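Local coordinates for protein lipopolysaccharide core heptose(I) kinase WaaP (Pseudomonas aeruginosa, PDB 6DFL) that phosphorylates the first heptose of the lipopolysaccharide inner core with ATP and also acts as an autophosphorylating protein tyrosine kinase, at residues A[94-99]-A[111-116]; A[115-120]-A[168-173]; A[141-146]-A[180-185]. One frame throughout, in Å; residues are numbered along the deposited sequence.

Interaction 1: A[94-99]-A[111-116]; sequences TAVAYG and FIVTEE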
ATOM      1  N   THR A  94      15.657  -1.480  -7.530  1.00 81.93           N
ATOM      2  CA  THR A  94      16.637  -2.424  -8.030  1.00 78.45           C
ATOM      3  C   THR A  94      17.970  -2.059  -7.403  1.00 79.56           C
ATOM      4  O   THR A  94      18.308  -0.876  -7.318  1.00 80.45           O
ATOM      5  CB  THR A  94      16.696  -2.385  -9.555  1.00 78.46           C
ATOM      6  OG1 THR A  94      15.437  -2.826 -10.072  1.00 79.16           O
ATOM      7  CG2 THR A  94      17.805  -3.280 -10.083  1.00 74.98           C
ATOM      8  N   ALA A  95      18.692  -3.064  -6.917  1.00 79.07           N
ATOM      9  CA  ALA A  95      19.943  -2.870  -6.197  1.00 74.33           C
ATOM     10  C   ALA A  95      21.101  -3.211  -7.121  1.00 77.47           C
ATOM     11  O   ALA A  95      21.212  -4.347  -7.585  1.00 79.27           O
ATOM     12  CB  ALA A  95      19.991  -3.748  -4.953  1.00 73.53           C
ATOM     13  N   VAL A  96      21.961  -2.229  -7.384  1.00 78.92           N
ATOM     14  CA  VAL A  96      23.092  -2.435  -8.284  1.00 80.54           C
ATOM     15  C   VAL A  96      24.409  -2.650  -7.551  1.00 80.69           C
ATOM     16  O   VAL A  96      25.397  -3.048  -8.188  1.00 85.21           O
ATOM     17  CB  VAL A  96      23.238  -1.260  -9.272  1.00 85.91           C
ATOM     18  CG1 VAL A  96      22.108  -1.285 -10.283  1.00 82.67           C
ATOM     19  CG2 VAL A  96      23.260   0.080  -8.520  1.00 81.97           C
ATOM     20  N   ALA A  97      24.456  -2.431  -6.241  1.00 74.12           N
ATOM     21  CA  ALA A  97      25.687  -2.670  -5.503  1.00 73.75           C
ATOM     22  C   ALA A  97      25.363  -2.851  -4.026  1.00 71.58           C
ATOM     23  O   ALA A  97      24.503  -2.149  -3.485  1.00 73.34           O
ATOM     24  CB  ALA A  97      26.686  -1.515  -5.696  1.00 82.98           C
ATOM     25  N   TYR A  98      26.082  -3.772  -3.384  1.00 68.02           N
ATOM     26  CA  TYR A  98      25.846  -4.133  -1.996  1.00 69.54           C
ATOM     27  C   TYR A  98      27.146  -4.672  -1.432  1.00 70.91           C
ATOM     28  O   TYR A  98      27.901  -5.332  -2.146  1.00 72.83           O
ATOM     29  CB  TYR A  98      24.719  -5.174  -1.888  1.00 72.92           C
ATOM     30  CG  TYR A  98      24.664  -5.911  -0.567  1.00 71.89           C
ATOM     31  CD1 TYR A  98      24.228  -5.275   0.575  1.00 67.66           C
ATOM     32  CD2 TYR A  98      25.034  -7.245  -0.469  1.00 72.27           C
ATOM     33  CE1 TYR A  98      24.161  -5.919   1.767  1.00 68.65           C
ATOM     34  CE2 TYR A  98      24.970  -7.913   0.747  1.00 73.37           C
ATOM     35  CZ  TYR A  98      24.531  -7.226   1.864  1.00 72.46           C
ATOM     36  OH  TYR A  98      24.452  -7.868   3.079  1.00 70.12           O
ATOM     37  N   GLY A  99      27.410  -4.393  -0.162  1.00 70.50           N
ATOM     38  CA  GLY A  99      28.625  -4.906   0.445  1.00 71.68           C
ATOM     39  C   GLY A  99      28.555  -4.938   1.945  1.00 74.04           C
ATOM     40  O   GLY A  99      27.917  -4.084   2.573  1.00 74.34           O
ATOM     41  N   PHE A 111      27.301  -1.134   2.637  1.00 75.30           N
ATOM     42  CA  PHE A 111      26.758  -0.176   1.695  1.00 73.42           C
ATOM     43  C   PHE A 111      25.764  -0.884   0.787  1.00 73.36           C
ATOM     44  O   PHE A 111      25.847  -2.099   0.568  1.00 69.49           O
ATOM     45  CB  PHE A 111      27.858   0.478   0.859  1.00 71.48           C
ATOM     46  CG  PHE A 111      28.513  -0.452  -0.124  1.00 68.63           C
ATOM     47  CD1 PHE A 111      28.022  -0.574  -1.427  1.00 75.54           C
ATOM     48  CD2 PHE A 111      29.620  -1.201   0.243  1.00 71.35           C
ATOM     49  CE1 PHE A 111      28.615  -1.431  -2.342  1.00 75.27           C
ATOM     50  CE2 PHE A 111      30.229  -2.052  -0.668  1.00 76.73           C
ATOM     51  CZ  PHE A 111      29.716  -2.177  -1.966  1.00 75.79           C
ATOM     52  N   ILE A 112      24.838  -0.102   0.250  1.00 68.56           N
ATOM     53  CA  ILE A 112      23.955  -0.578  -0.799  1.00 73.76           C
ATOM     54  C   ILE A 112      23.566   0.606  -1.667  1.00 73.30           C
ATOM     55  O   ILE A 112      23.183   1.662  -1.159  1.00 71.55           O
ATOM     56  CB  ILE A 112      22.714  -1.301  -0.222  1.00 71.77           C
ATOM     57  CG1 ILE A 112      21.779  -1.764  -1.327  1.00 68.90           C
ATOM     58  CG2 ILE A 112      21.959  -0.419   0.766  1.00 71.16           C
ATOM     59  CD1 ILE A 112      20.583  -2.523  -0.778  1.00 67.31           C
ATOM     60  N   VAL A 113      23.635   0.414  -2.977  1.00 77.12           N
ATOM     61  CA  VAL A 113      23.258   1.420  -3.960  1.00 76.59           C
ATOM     62  C   VAL A 113      22.050   0.909  -4.747  1.00 74.25           C
ATOM     63  O   VAL A 113      22.137  -0.135  -5.398  1.00 72.71           O
ATOM     64  CB  VAL A 113      24.419   1.719  -4.911  1.00 75.38           C
ATOM     65  CG1 VAL A 113      24.010   2.800  -5.874  1.00 83.09           C
ATOM     66  CG2 VAL A 113      25.655   2.081  -4.115  1.00 74.58           C
ATOM     67  N   THR A 114      20.950   1.668  -4.718  1.00 74.31           N
ATOM     68  CA  THR A 114      19.724   1.372  -5.443  1.00 79.76           C
ATOM     69  C   THR A 114      19.523   2.369  -6.575  1.00 82.92           C
ATOM     70  O   THR A 114      19.820   3.557  -6.431  1.00 85.31           O
ATOM     71  CB  THR A 114      18.497   1.435  -4.516  1.00 80.71           C
ATOM     72  OG1 THR A 114      18.340   2.768  -3.998  1.00 83.26           O
ATOM     73  CG2 THR A 114      18.641   0.455  -3.360  1.00 77.75           C
ATOM     74  N   GLU A 115      18.985   1.882  -7.689  1.00 79.98           N
ATOM     75  CA  GLU A 115      18.590   2.752  -8.786  1.00 83.52           C
ATOM     76  C   GLU A 115      17.476   3.700  -8.362  1.00 85.13           C
ATOM     77  O   GLU A 115      16.647   3.384  -7.503  1.00 84.94           O
ATOM     78  CB  GLU A 115      18.110   1.938  -9.983  1.00 80.65           C
ATOM     79  CG  GLU A 115      19.206   1.254 -10.770  1.00 83.54           C
ATOM     80  CD  GLU A 115      18.645   0.387 -11.904  1.00 94.47           C
ATOM     81  OE1 GLU A 115      17.412   0.143 -11.939  1.00 90.96           O
ATOM     82  OE2 GLU A 115      19.437  -0.056 -12.763  1.00 99.62           O
ATOM     83  N   GLU A 116      17.464   4.878  -8.977  1.00 85.47           N
ATOM     84  CA  GLU A 116      16.369   5.806  -8.774  1.00 84.96           C
ATOM     85  C   GLU A 116      15.154   5.360  -9.576  1.00 83.50           C
ATOM     86  O   GLU A 116      15.273   4.858 -10.696  1.00 84.65           O
ATOM     87  CB  GLU A 116      16.766   7.218  -9.184  1.00 85.18           C
ATOM     88  CG  GLU A 116      15.752   8.260  -8.761  1.00 86.10           C
ATOM     89  CD  GLU A 116      16.191   9.681  -9.086  1.00 91.42           C
ATOM     90  OE1 GLU A 116      16.674   9.904 -10.216  1.00 91.64           O
ATOM     91  OE2 GLU A 116      16.050  10.564  -8.208  1.00 87.97           O
TER
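The Phe111 ring lies flat against the opposing backbone: Gly99 N sits 3.6 Å above the ring plane over its centre, and Tyr98 C lies over the same face nearer the rim. Gly99 CA makes a CH-pi contact with this face, 3.9 Å from the Phe111 ring centroid. Ala97 CB meets the ring edge in its plane, while Phe19 approaches the ring edge-to-face. Phe111 CG occupies the crowded position between backbone N and carbonyl carbon (chi1 70°), which swings the ring back across to the neighbouring strand; Gly99, having no side chain, lets it settle there. Tyr98 is on the other face of the sheet, with CG anti to its backbone N; Ile112 CB touches the edge of its ring, which stacks with Trp79 of helix 76-87.

The two strands run almost exactly antiparallel. Gly99 and Phe111 form a hydrogen-bonded pair, with Phe111 N giving a 3.0 Å bond to a lone pair of Gly99 O. Val113 N to Ala97 O is shorter, 2.8 Å, and straight at 166°. Val113 O then receives Val96 N at 2.9 Å, nearly along the C=O axis, and Ala97 N only weakly. Val96 and Ala97 together stand opposite the single residue Val113, the definition of a classic beta bulge. Beyond it, Glu115 N binds Thr94 O at 2.9 Å.

Thr114 OG1 is hydrogen-bonded to Lys51 NZ of the adjacent strand 48-53. A bulged hairpin inside a five-stranded antiparallel sheet, with a helix packed against it, is consistent with strands β4 and β5 of the protein kinase N-lobe.

Interaction 2: A[115-120]-A[168-173]; sequences EELAPT and HFLLHT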
ATOM      1  N   GLU A 115      18.985   1.882  -7.689  1.00 79.98           N
ATOM      2  CA  GLU A 115      18.590   2.752  -8.786  1.00 83.52           C
ATOM      3  C   GLU A 115      17.476   3.700  -8.362  1.00 85.13           C
ATOM      4  O   GLU A 115      16.647   3.384  -7.503  1.00 84.94           O
ATOM      5  CB  GLU A 115      18.110   1.938  -9.983  1.00 80.65           C
ATOM      6  CG  GLU A 115      19.206   1.254 -10.770  1.00 83.54           C
ATOM      7  CD  GLU A 115      18.645   0.387 -11.904  1.00 94.47           C
ATOM      8  OE1 GLU A 115      17.412   0.143 -11.939  1.00 90.96           O
ATOM      9  OE2 GLU A 115      19.437  -0.056 -12.763  1.00 99.62           O
ATOM     10  N   GLU A 116      17.464   4.878  -8.977  1.00 85.47           N
ATOM     11  CA  GLU A 116      16.369   5.806  -8.774  1.00 84.96           C
ATOM     12  C   GLU A 116      15.154   5.360  -9.576  1.00 83.50           C
ATOM     13  O   GLU A 116      15.273   4.858 -10.696  1.00 84.65           O
ATOM     14  CB  GLU A 116      16.766   7.218  -9.184  1.00 85.18           C
ATOM     15  CG  GLU A 116      15.752   8.260  -8.761  1.00 86.10           C
ATOM     16  CD  GLU A 116      16.191   9.681  -9.086  1.00 91.42           C
ATOM     17  OE1 GLU A 116      16.674   9.904 -10.216  1.00 91.64           O
ATOM     18  OE2 GLU A 116      16.050  10.564  -8.208  1.00 87.97           O
ATOM     19  N   LEU A 117      13.983   5.546  -8.990  1.00 81.02           N
ATOM     20  CA  LEU A 117      12.723   5.304  -9.667  1.00 82.93           C
ATOM     21  C   LEU A 117      12.134   6.652 -10.049  1.00 85.20           C
ATOM     22  O   LEU A 117      11.814   7.466  -9.172  1.00 83.53           O
ATOM     23  CB  LEU A 117      11.773   4.523  -8.768  1.00 80.96           C
ATOM     24  CG  LEU A 117      12.336   3.161  -8.401  1.00 78.97           C
ATOM     25  CD1 LEU A 117      11.791   2.760  -7.054  1.00 78.37           C
ATOM     26  CD2 LEU A 117      11.993   2.140  -9.476  1.00 69.88           C
ATOM     27  N   ALA A 118      12.010   6.893 -11.349  1.00 86.29           N
ATOM     28  CA  ALA A 118      11.618   8.215 -11.815  1.00 85.15           C
ATOM     29  C   ALA A 118      11.217   8.130 -13.279  1.00 82.98           C
ATOM     30  O   ALA A 118      11.812   7.360 -14.039  1.00 82.83           O
ATOM     31  CB  ALA A 118      12.764   9.217 -11.619  1.00 80.70           C
ATOM     32  N   PRO A 119      10.216   8.900 -13.719  1.00 84.49           N
ATOM     33  CA  PRO A 119       9.474   9.832 -12.865  1.00 87.23           C
ATOM     34  C   PRO A 119       8.401   9.136 -12.026  1.00 84.45           C
ATOM     35  O   PRO A 119       7.687   8.269 -12.521  1.00 85.13           O
ATOM     36  CB  PRO A 119       8.841  10.789 -13.876  1.00 86.64           C
ATOM     37  CG  PRO A 119       8.628   9.938 -15.091  1.00 88.45           C
ATOM     38  CD  PRO A 119       9.778   8.962 -15.125  1.00 85.27           C
ATOM     39  N   THR A 120       8.321   9.517 -10.754  1.00 82.25           N
ATOM     40  CA  THR A 120       7.377   8.953  -9.807  1.00 79.85           C
ATOM     41  C   THR A 120       6.808  10.066  -8.948  1.00 79.12           C
ATOM     42  O   THR A 120       7.416  11.121  -8.773  1.00 85.38           O
ATOM     43  CB  THR A 120       8.032   7.915  -8.888  1.00 80.19           C
ATOM     44  OG1 THR A 120       9.092   8.540  -8.156  1.00 87.88           O
ATOM     45  CG2 THR A 120       8.607   6.757  -9.685  1.00 83.16           C
ATOM     46  N   HIS A 168       5.880   5.653   1.107  1.00 63.94           N
ATOM     47  CA  HIS A 168       6.867   4.716   0.592  1.00 62.87           C
ATOM     48  C   HIS A 168       6.333   3.866  -0.541  1.00 67.49           C
ATOM     49  O   HIS A 168       6.919   2.818  -0.854  1.00 67.23           O
ATOM     50  CB  HIS A 168       7.411   3.852   1.718  1.00 62.36           C
ATOM     51  CG  HIS A 168       8.268   4.621   2.662  1.00 68.81           C
ATOM     52  ND1 HIS A 168       8.264   4.403   4.020  1.00 72.62           N
ATOM     53  CD2 HIS A 168       9.123   5.655   2.444  1.00 66.81           C
ATOM     54  CE1 HIS A 168       9.101   5.248   4.600  1.00 70.94           C
ATOM     55  NE2 HIS A 168       9.640   6.011   3.665  1.00 71.94           N
ATOM     56  N   PHE A 169       5.250   4.299  -1.178  1.00 62.91           N
ATOM     57  CA  PHE A 169       4.746   3.660  -2.387  1.00 69.37           C
ATOM     58  C   PHE A 169       4.800   4.681  -3.513  1.00 69.61           C
ATOM     59  O   PHE A 169       4.226   5.768  -3.390  1.00 73.19           O
ATOM     60  CB  PHE A 169       3.324   3.135  -2.180  1.00 59.66           C
ATOM     61  CG  PHE A 169       3.258   1.988  -1.241  1.00 64.43           C
ATOM     62  CD1 PHE A 169       3.286   0.674  -1.726  1.00 65.60           C
ATOM     63  CD2 PHE A 169       3.198   2.196   0.124  1.00 60.34           C
ATOM     64  CE1 PHE A 169       3.257  -0.382  -0.874  1.00 54.66           C
ATOM     65  CE2 PHE A 169       3.170   1.123   0.997  1.00 59.52           C
ATOM     66  CZ  PHE A 169       3.198  -0.167   0.486  1.00 66.52           C
ATOM     67  N   LEU A 170       5.496   4.338  -4.592  1.00 67.54           N
ATOM     68  CA  LEU A 170       5.676   5.241  -5.714  1.00 65.31           C
ATOM     69  C   LEU A 170       4.670   4.909  -6.807  1.00 76.33           C
ATOM     70  O   LEU A 170       4.578   3.759  -7.264  1.00 77.50           O
ATOM     71  CB  LEU A 170       7.106   5.158  -6.233  1.00 69.76           C
ATOM     72  CG  LEU A 170       8.133   5.690  -5.216  1.00 74.09           C
ATOM     73  CD1 LEU A 170       9.445   6.039  -5.885  1.00 69.47           C
ATOM     74  CD2 LEU A 170       7.581   6.881  -4.427  1.00 64.15           C
ATOM     75  N   LEU A 171       3.890   5.907  -7.193  1.00 77.48           N
ATOM     76  CA  LEU A 171       3.084   5.822  -8.398  1.00 75.75           C
ATOM     77  C   LEU A 171       3.933   6.270  -9.580  1.00 81.42           C
ATOM     78  O   LEU A 171       4.627   7.294  -9.508  1.00 80.65           O
ATOM     79  CB  LEU A 171       1.841   6.692  -8.252  1.00 72.12           C
ATOM     80  CG  LEU A 171       1.036   6.886  -9.519  1.00 78.88           C
ATOM     81  CD1 LEU A 171       0.247   5.614  -9.887  1.00 80.70           C
ATOM     82  CD2 LEU A 171       0.108   8.046  -9.293  1.00 79.15           C
ATOM     83  N   HIS A 172       3.901   5.502 -10.663  1.00 82.10           N
ATOM     84  CA  HIS A 172       4.796   5.758 -11.784  1.00 86.96           C
ATOM     85  C   HIS A 172       4.146   6.720 -12.769  1.00 86.99           C
ATOM     86  O   HIS A 172       3.065   6.441 -13.290  1.00 87.36           O
ATOM     87  CB  HIS A 172       5.187   4.455 -12.465  1.00 83.47           C
ATOM     88  CG  HIS A 172       6.269   3.720 -11.743  1.00 87.14           C
ATOM     89  ND1 HIS A 172       7.606   3.984 -11.946  1.00 84.70           N
ATOM     90  CD2 HIS A 172       6.215   2.760 -10.789  1.00 83.96           C
ATOM     91  CE1 HIS A 172       8.329   3.203 -11.166  1.00 86.36           C
ATOM     92  NE2 HIS A 172       7.510   2.448 -10.457  1.00 82.76           N
ATOM     93  N   THR A 173       4.816   7.848 -13.026  1.00 88.27           N
ATOM     94  CA  THR A 173       4.282   8.918 -13.862  1.00 91.19           C
ATOM     95  C   THR A 173       4.941   8.998 -15.238  1.00 93.37           C
ATOM     96  O   THR A 173       4.792  10.010 -15.929  1.00 95.09           O
ATOM     97  CB  THR A 173       4.425  10.268 -13.160  1.00 85.18           C
ATOM     98  OG1 THR A 173       5.796  10.469 -12.804  1.00 85.22           O
ATOM     99  CG2 THR A 173       3.559  10.307 -11.915  1.00 80.29           C
TER
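The chain at Thr120 comes alongside strand 169-172 in antiparallel fashion, Thr120 and His172 forming a non-hydrogen-bonded pair with CA atoms 4.6 Å apart. One bond across the segments secures the end of this pairing: Thr173 N reaches Pro119 O at 2.9 Å and 159°, approaching from above the carbonyl plane. Thr120 CA adds a CH...O contact to Leu171 O. A cis peptide precedes Pro119, whose ring carbon CB lies 3.2 Å from Thr173 OG1 as the two side chains run past one another head to tail.

Thr120 splits its branches between two neighbours. Its methyl CG2 lies beside the imidazole, 3.7 Å from His172 ND1, the two side chains running alongside in a common direction. Its hydroxyl takes the crowded position between N and carbonyl carbon (chi1 60°), where Leu170 CD1 presses on OG1 at 3.4 Å. That hydroxyl donates back to Leu117 O over 3.1 Å, bracing the bend of 117-120. Leu117 crosses Leu170 obliquely, its CB 4.0 Å from Leu170 CD1, and its CD2 methyl comes to the edge of the His172 ring. NE2 of that ring is hydrogen-bonded to Ser185 OG on the next strand.

In position and topology, 115-120 probably corresponds to the interlobe hinge of protein kinases, here docked by its far end onto the small C-lobe sheet, whose strand 169-172 comes just after the probable catalytic loop carrying Asp163.

Interaction 3: A[141-146]-A[180-185]; sequences RALVEA and DDFRLS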
ATOM      1  N   ARG A 141     -10.192   3.538  -5.780  1.00 77.14           N
ATOM      2  CA  ARG A 141     -10.299   2.157  -5.317  1.00 70.87           C
ATOM      3  C   ARG A 141      -9.219   1.267  -5.935  1.00 66.33           C
ATOM      4  O   ARG A 141      -8.659   0.397  -5.261  1.00 68.55           O
ATOM      5  CB  ARG A 141     -11.702   1.636  -5.607  1.00 75.44           C
ATOM      6  CG  ARG A 141     -12.789   2.365  -4.805  1.00 75.33           C
ATOM      7  CD  ARG A 141     -14.158   1.723  -5.047  1.00 83.76           C
ATOM      8  NE  ARG A 141     -14.887   2.328  -6.156  1.00 83.11           N
ATOM      9  CZ  ARG A 141     -15.883   3.196  -6.005  1.00 81.32           C
ATOM     10  NH1 ARG A 141     -16.271   3.576  -4.791  1.00 73.86           N
ATOM     11  NH2 ARG A 141     -16.493   3.680  -7.076  1.00 85.40           N
ATOM     12  N   ALA A 142      -8.869   1.505  -7.195  1.00 63.54           N
ATOM     13  CA  ALA A 142      -7.782   0.739  -7.792  1.00 63.62           C
ATOM     14  C   ALA A 142      -6.465   0.946  -7.046  1.00 72.49           C
ATOM     15  O   ALA A 142      -5.694  -0.009  -6.879  1.00 72.25           O
ATOM     16  CB  ALA A 142      -7.628   1.116  -9.261  1.00 66.78           C
ATOM     17  N   LEU A 143      -6.186   2.174  -6.584  1.00 70.42           N
ATOM     18  CA  LEU A 143      -4.958   2.410  -5.824  1.00 65.47           C
ATOM     19  C   LEU A 143      -5.026   1.764  -4.444  1.00 62.62           C
ATOM     20  O   LEU A 143      -4.091   1.076  -4.028  1.00 62.53           O
ATOM     21  CB  LEU A 143      -4.699   3.909  -5.708  1.00 67.83           C
ATOM     22  CG  LEU A 143      -4.213   4.527  -7.009  1.00 71.64           C
ATOM     23  CD1 LEU A 143      -4.347   6.029  -6.977  1.00 77.52           C
ATOM     24  CD2 LEU A 143      -2.778   4.139  -7.251  1.00 71.77           C
ATOM     25  N   VAL A 144      -6.133   1.970  -3.722  1.00 60.01           N
ATOM     26  CA  VAL A 144      -6.336   1.268  -2.458  1.00 60.21           C
ATOM     27  C   VAL A 144      -6.072  -0.224  -2.637  1.00 69.02           C
ATOM     28  O   VAL A 144      -5.367  -0.848  -1.835  1.00 68.91           O
ATOM     29  CB  VAL A 144      -7.760   1.513  -1.927  1.00 66.47           C
ATOM     30  CG1 VAL A 144      -8.048   0.558  -0.789  1.00 66.59           C
ATOM     31  CG2 VAL A 144      -7.931   2.960  -1.475  1.00 66.56           C
ATOM     32  N   GLU A 145      -6.628  -0.818  -3.699  1.00 61.79           N
ATOM     33  CA  GLU A 145      -6.496  -2.262  -3.859  1.00 68.92           C
ATOM     34  C   GLU A 145      -5.089  -2.634  -4.280  1.00 66.35           C
ATOM     35  O   GLU A 145      -4.556  -3.654  -3.830  1.00 67.32           O
ATOM     36  CB  GLU A 145      -7.514  -2.793  -4.869  1.00 70.42           C
ATOM     37  CG  GLU A 145      -8.935  -2.561  -4.424  1.00 77.16           C
ATOM     38  CD  GLU A 145      -9.938  -3.249  -5.334  1.00 89.49           C
ATOM     39  OE1 GLU A 145      -9.499  -4.108  -6.133  1.00 92.03           O
ATOM     40  OE2 GLU A 145     -11.149  -2.926  -5.250  1.00 86.07           O
ATOM     41  N   ALA A 146      -4.476  -1.829  -5.147  1.00 61.61           N
ATOM     42  CA  ALA A 146      -3.116  -2.134  -5.567  1.00 65.66           C
ATOM     43  C   ALA A 146      -2.153  -2.141  -4.380  1.00 66.81           C
ATOM     44  O   ALA A 146      -1.152  -2.868  -4.396  1.00 69.11           O
ATOM     45  CB  ALA A 146      -2.659  -1.133  -6.623  1.00 65.00           C
ATOM     46  N   ASP A 180      -7.288   1.908 -15.011  1.00 93.13           N
ATOM     47  CA  ASP A 180      -7.055   0.648 -15.695  1.00 95.59           C
ATOM     48  C   ASP A 180      -5.588   0.402 -15.947  1.00 94.82           C
ATOM     49  O   ASP A 180      -5.202  -0.734 -16.244  1.00 95.86           O
ATOM     50  CB  ASP A 180      -7.821   0.610 -17.018  1.00 93.62           C
ATOM     51  CG  ASP A 180      -9.309   0.692 -16.810  1.00 95.65           C
ATOM     52  OD1 ASP A 180      -9.814  -0.057 -15.946  1.00 95.82           O
ATOM     53  OD2 ASP A 180      -9.966   1.525 -17.469  1.00 98.93           O
ATOM     54  N   ASP A 181      -4.766   1.430 -15.796  1.00 91.28           N
ATOM     55  CA  ASP A 181      -3.359   1.331 -16.153  1.00 92.13           C
ATOM     56  C   ASP A 181      -2.561   2.259 -15.234  1.00 94.36           C
ATOM     57  O   ASP A 181      -2.614   3.486 -15.381  1.00 92.43           O
ATOM     58  CB  ASP A 181      -3.174   1.683 -17.618  1.00 92.65           C
ATOM     59  CG  ASP A 181      -1.864   1.193 -18.158  1.00 99.59           C
ATOM     60  OD1 ASP A 181      -1.710  -0.049 -18.266  1.00104.07           O
ATOM     61  OD2 ASP A 181      -0.989   2.041 -18.467  1.00103.20           O
ATOM     62  N   PHE A 182      -1.843   1.658 -14.281  1.00 94.57           N
ATOM     63  CA  PHE A 182      -0.907   2.340 -13.390  1.00 85.49           C
ATOM     64  C   PHE A 182      -0.070   1.285 -12.682  1.00 84.26           C
ATOM     65  O   PHE A 182      -0.543   0.173 -12.434  1.00 86.11           O
ATOM     66  CB  PHE A 182      -1.625   3.214 -12.357  1.00 84.16           C
ATOM     67  CG  PHE A 182      -2.450   2.439 -11.368  1.00 81.97           C
ATOM     68  CD1 PHE A 182      -3.788   2.169 -11.620  1.00 84.74           C
ATOM     69  CD2 PHE A 182      -1.897   1.994 -10.179  1.00 79.91           C
ATOM     70  CE1 PHE A 182      -4.565   1.459 -10.708  1.00 79.60           C
ATOM     71  CE2 PHE A 182      -2.669   1.274  -9.255  1.00 80.85           C
ATOM     72  CZ  PHE A 182      -4.009   1.008  -9.526  1.00 77.64           C
ATOM     73  N   ARG A 183       1.173   1.637 -12.347  1.00 85.26           N
ATOM     74  CA  ARG A 183       2.018   0.718 -11.599  1.00 81.16           C
ATOM     75  C   ARG A 183       2.630   1.406 -10.385  1.00 82.56           C
ATOM     76  O   ARG A 183       3.005   2.584 -10.435  1.00 82.50           O
ATOM     77  CB  ARG A 183       3.121   0.120 -12.473  1.00 77.13           C
ATOM     78  CG  ARG A 183       4.035   1.116 -13.111  1.00 83.68           C
ATOM     79  CD  ARG A 183       4.977   0.418 -14.065  1.00 84.09           C
ATOM     80  NE  ARG A 183       5.940   1.355 -14.625  1.00 88.95           N
ATOM     81  CZ  ARG A 183       7.224   1.401 -14.290  1.00 91.77           C
ATOM     82  NH1 ARG A 183       7.714   0.552 -13.392  1.00 90.85           N
ATOM     83  NH2 ARG A 183       8.019   2.300 -14.856  1.00 94.56           N
ATOM     84  N   LEU A 184       2.707   0.655  -9.292  1.00 76.21           N
ATOM     85  CA  LEU A 184       3.291   1.092  -8.045  1.00 73.48           C
ATOM     86  C   LEU A 184       4.651   0.432  -7.854  1.00 77.50           C
ATOM     87  O   LEU A 184       4.956  -0.589  -8.471  1.00 73.28           O
ATOM     88  CB  LEU A 184       2.368   0.769  -6.869  1.00 67.97           C
ATOM     89  CG  LEU A 184       1.015   1.480  -6.907  1.00 72.22           C
ATOM     90  CD1 LEU A 184       0.215   1.201  -5.658  1.00 63.96           C
ATOM     91  CD2 LEU A 184       1.181   2.986  -7.106  1.00 73.95           C
ATOM     92  N   SER A 185       5.495   1.073  -7.039  1.00 72.19           N
ATOM     93  CA  SER A 185       6.685   0.449  -6.483  1.00 68.05           C
ATOM     94  C   SER A 185       6.750   0.789  -5.004  1.00 69.96           C
ATOM     95  O   SER A 185       6.476   1.931  -4.610  1.00 69.22           O
ATOM     96  CB  SER A 185       7.957   0.919  -7.174  1.00 70.24           C
ATOM     97  OG  SER A 185       7.900   0.667  -8.555  1.00 75.85           O
TER
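This is apolar packing of a helix against a loop and the strand it leads into, in the C-lobe of a protein kinase fold: helix 137-156, probably the counterpart of helix αE, lies against the loop and strand that follow strand 169-172. No hydrogen bond joins the two segments; Phe182 and Leu184 fill the interface, meeting Ala142, Leu143 and Ala146 of the helix.

Phe182 is the wedge. Its CG takes the crowded position between backbone N and carbonyl carbon (chi1 66°), and the ring enters edge-first between Ala142 and Ala146, one helical turn apart. Ala142 CB touches CE1 of Phe182 at 3.4 Å, a tight fit, while Ala146 CB meets CE2 of Phe182 at 3.6 Å. Leu143 crosses the ring obliquely; its CG lies over one face, offset toward the rim, and its CD2 methyl comes to 3.5 Å from Phe182 CE2.

Leu184, two residues on, spreads its two methyls over the same helix. CD1 packs on Ala146 CB at 3.8 Å, and CD2 of Leu184 meets CD2 of Leu143 at 4.1 Å. Leu184 also touches Val147 and Met150 farther along the helix. Leu143 has a further neighbour, since its side chain is about 4 Å from the bound acyl-phosphopantetheine ligand. In the loop before strand 184-186, Asp180 makes a salt bridge to Arg138 of the same helix.

The tip of the ring, Phe182 CZ, reaches the helix backbone itself: it stands 3.3 Å from Ala142 O, which lies at the ring edge near its plane while accepting the helical bond from Ala146 N.

Overall arrangement
From the N terminus, interaction 1 closes first, a short hairpin loop within the N-lobe sheet. Its second segment runs straight into interaction 2, the two sharing Glu115 and Glu116, so the chain leaves the N-lobe strand and docks on the C-lobe. Interaction 2 closes a long loop, about half of it helical, back to 168-173. Interaction 3 opens inside that loop, at 141-146, and closes beyond it at 180-185; the two therefore cross. They also touch, because strands 169-172 and 184-186 are sheet neighbours, with Leu170 N probably hydrogen-bonded to Ser185 O. Together the three contacts connect the N-lobe sheet, the probable hinge, small C-lobe sheet and helix 137-156.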